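Side-chain contact in haloalkane dehalogenase (Mycobacterium rhodesiae, PDB 4MJ3), which probably catalyses the hydrolytic cleavage of carbon-halogen bonds in haloalkanes, giving an alcohol, a halide ion and a proton: residues A[98-101]-A[102-106]. Numbering follows the deposited sequence.
Sequences YQAH and VDWMW
The backbone N of Trp104 donates to Ala100 O at 2.8 Å, one of the i to i+4 bonds of helix 98-112, which in this alpha/beta-hydrolase fold precedes strand 117-121 of the central mixed sheet. The same one-turn spacing brings the side-chain amide of Gln99 to the carboxylate of Asp103 through two weak hydrogen bonds, NE2 lying 3.0 Å from OD1 and 3.3 Å from OD2, with the amide and carboxylate planes tilted against each other. Gln99 gets there by setting CG anti to its backbone N and bending at chi2, which carries the amide along the helix; its OE1 makes a weak bond to Arg131 of helix 124-135. Polar side chains suit this exposed side.

Another side of the turn is aromatic. Ala100 is small enough for the six-membered ring of Trp104 to lie over its methyl, CB standing 3.9 Å from the ring centroid and only 13° off the normal, a CH-pi contact. The same indole turns its edge to the face of His101, the planes nearly perpendicular at 87°, while its NE1 donates to Ser28 O. His101 also stacks on Phe212.

Toward helix 124-135 the packing is mainly apolar: Val102 packs on Leu132, and Tyr98, whose OH is hydrogen-bonded to Leu127 O, presents its ring edge to the valine. Branching at CB suits Val102, since CG1 takes the position anti to N (chi1 164°) and CG2 is left beside N, in the plane of the tyrosine ring and 3.9 Å from Tyr98 CD1.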
loop_
_atom_site.group_PDB
_atom_site.type_symbol
_atom_site.label_atom_id
_atom_site.label_comp_id
_atom_site.label_asym_id
_atom_site.label_seq_id
_atom_site.Cartn_x
_atom_site.Cartn_y
_atom_site.Cartn_z
ATOM N N TYR A 98 -1.496 8.313 11.178
ATOM C CA TYR A 98 -0.691 8.402 9.955
ATOM C C TYR A 98 0.790 8.315 10.341
ATOM O O TYR A 98 1.556 7.502 9.782
ATOM C CB TYR A 98 -1.022 9.701 9.242
ATOM C CG TYR A 98 -0.767 9.793 7.749
ATOM C CD1 TYR A 98 0.379 9.267 7.155
ATOM C CD2 TYR A 98 -1.699 10.419 6.930
ATOM C CE1 TYR A 98 0.600 9.409 5.790
ATOM C CE2 TYR A 98 -1.477 10.561 5.577
ATOM C CZ TYR A 98 -0.332 10.056 5.015
ATOM O OH TYR A 98 -0.128 10.230 3.641
ATOM N N GLN A 99 1.166 9.071 11.378
ATOM C CA GLN A 99 2.545 9.067 11.888
ATOM C C GLN A 99 2.998 7.674 12.313
ATOM O O GLN A 99 4.105 7.254 11.970
ATOM C CB GLN A 99 2.700 10.006 13.086
ATOM C CG GLN A 99 4.129 10.151 13.590
ATOM C CD GLN A 99 5.024 10.824 12.580
ATOM O OE1 GLN A 99 4.804 11.986 12.224
ATOM N NE2 GLN A 99 6.007 10.090 12.066
ATOM N N ALA A 100 2.130 6.945 13.020
ATOM C CA ALA A 100 2.492 5.635 13.515
ATOM C C ALA A 100 2.754 4.673 12.356
ATOM O O ALA A 100 3.719 3.880 12.411
ATOM C CB ALA A 100 1.410 5.087 14.440
ATOM N N HIS A 101 1.903 4.719 11.329
ATOM C CA HIS A 101 2.069 3.832 10.172
ATOM C C HIS A 101 3.365 4.126 9.424
ATOM O O HIS A 101 4.068 3.204 8.987
ATOM C CB HIS A 101 0.881 3.941 9.212
ATOM C CG HIS A 101 -0.291 3.099 9.608
ATOM N ND1 HIS A 101 -0.246 1.725 9.624
ATOM C CD2 HIS A 101 -1.540 3.438 9.990
ATOM C CE1 HIS A 101 -1.428 1.251 9.970
ATOM N NE2 HIS A 101 -2.229 2.272 10.204
ATOM N N VAL A 102 3.662 5.405 9.278
ATOM C CA VAL A 102 4.902 5.851 8.658
ATOM C C VAL A 102 6.092 5.319 9.450
ATOM O O VAL A 102 7.031 4.765 8.859
ATOM C CB VAL A 102 4.917 7.386 8.533
ATOM C CG1 VAL A 102 6.318 7.928 8.264
ATOM C CG2 VAL A 102 3.950 7.813 7.437
ATOM N N ASP A 103 6.056 5.475 10.774
ATOM C CA ASP A 103 7.175 5.036 11.615
ATOM C C ASP A 103 7.316 3.505 11.607
ATOM O O ASP A 103 8.442 2.953 11.548
ATOM C CB ASP A 103 7.040 5.560 13.049
ATOM C CG ASP A 103 7.253 7.079 13.150
ATOM O OD1 ASP A 103 7.847 7.669 12.223
ATOM O OD2 ASP A 103 6.774 7.678 14.131
ATOM N N TRP A 104 6.193 2.814 11.668
ATOM C CA TRP A 104 6.217 1.342 11.634
ATOM C C TRP A 104 6.751 0.818 10.307
ATOM O O TRP A 104 7.618 -0.061 10.269
ATOM C CB TRP A 104 4.819 0.772 11.879
ATOM C CG TRP A 104 4.320 0.893 13.275
ATOM C CD1 TRP A 104 5.042 0.787 14.422
ATOM C CD2 TRP A 104 2.956 1.101 13.668
ATOM N NE1 TRP A 104 4.204 0.904 15.516
ATOM C CE2 TRP A 104 2.921 1.089 15.084
ATOM C CE3 TRP A 104 1.758 1.248 12.966
ATOM C CZ2 TRP A 104 1.733 1.254 15.804
ATOM C CZ3 TRP A 104 0.578 1.400 13.676
ATOM C CH2 TRP A 104 0.577 1.428 15.086
HETATM N N MSE A 105 6.287 1.386 9.203
HETATM C CA MSE A 105 6.757 0.941 7.889
HETATM C C MSE A 105 8.231 1.238 7.669
HETATM O O MSE A 105 8.965 0.392 7.128
HETATM C CB MSE A 105 5.891 1.554 6.787
HETATM C CG MSE A 105 6.321 1.164 5.378
HETATM SE SE MSE A 105 6.375 -0.796 5.092
HETATM C CE MSE A 105 4.468 -1.198 5.139
ATOM N N TRP A 106 8.678 2.430 8.061
ATOM C CA TRP A 106 10.089 2.766 7.945
ATOM C C TRP A 106 10.925 1.803 8.769
ATOM O O TRP A 106 11.932 1.311 8.281
ATOM C CB TRP A 106 10.384 4.208 8.355
ATOM C CG TRP A 106 11.792 4.564 8.125
ATOM C CD1 TRP A 106 12.708 4.899 9.069
ATOM C CD2 TRP A 106 12.487 4.592 6.863
ATOM N NE1 TRP A 106 13.914 5.156 8.478
ATOM C CE2 TRP A 106 13.814 4.976 7.130
ATOM C CE3 TRP A 106 12.113 4.351 5.544
ATOM C CZ2 TRP A 106 14.768 5.115 6.127
ATOM C CZ3 TRP A 106 13.067 4.496 4.542
ATOM C CH2 TRP A 106 14.365 4.864 4.834
#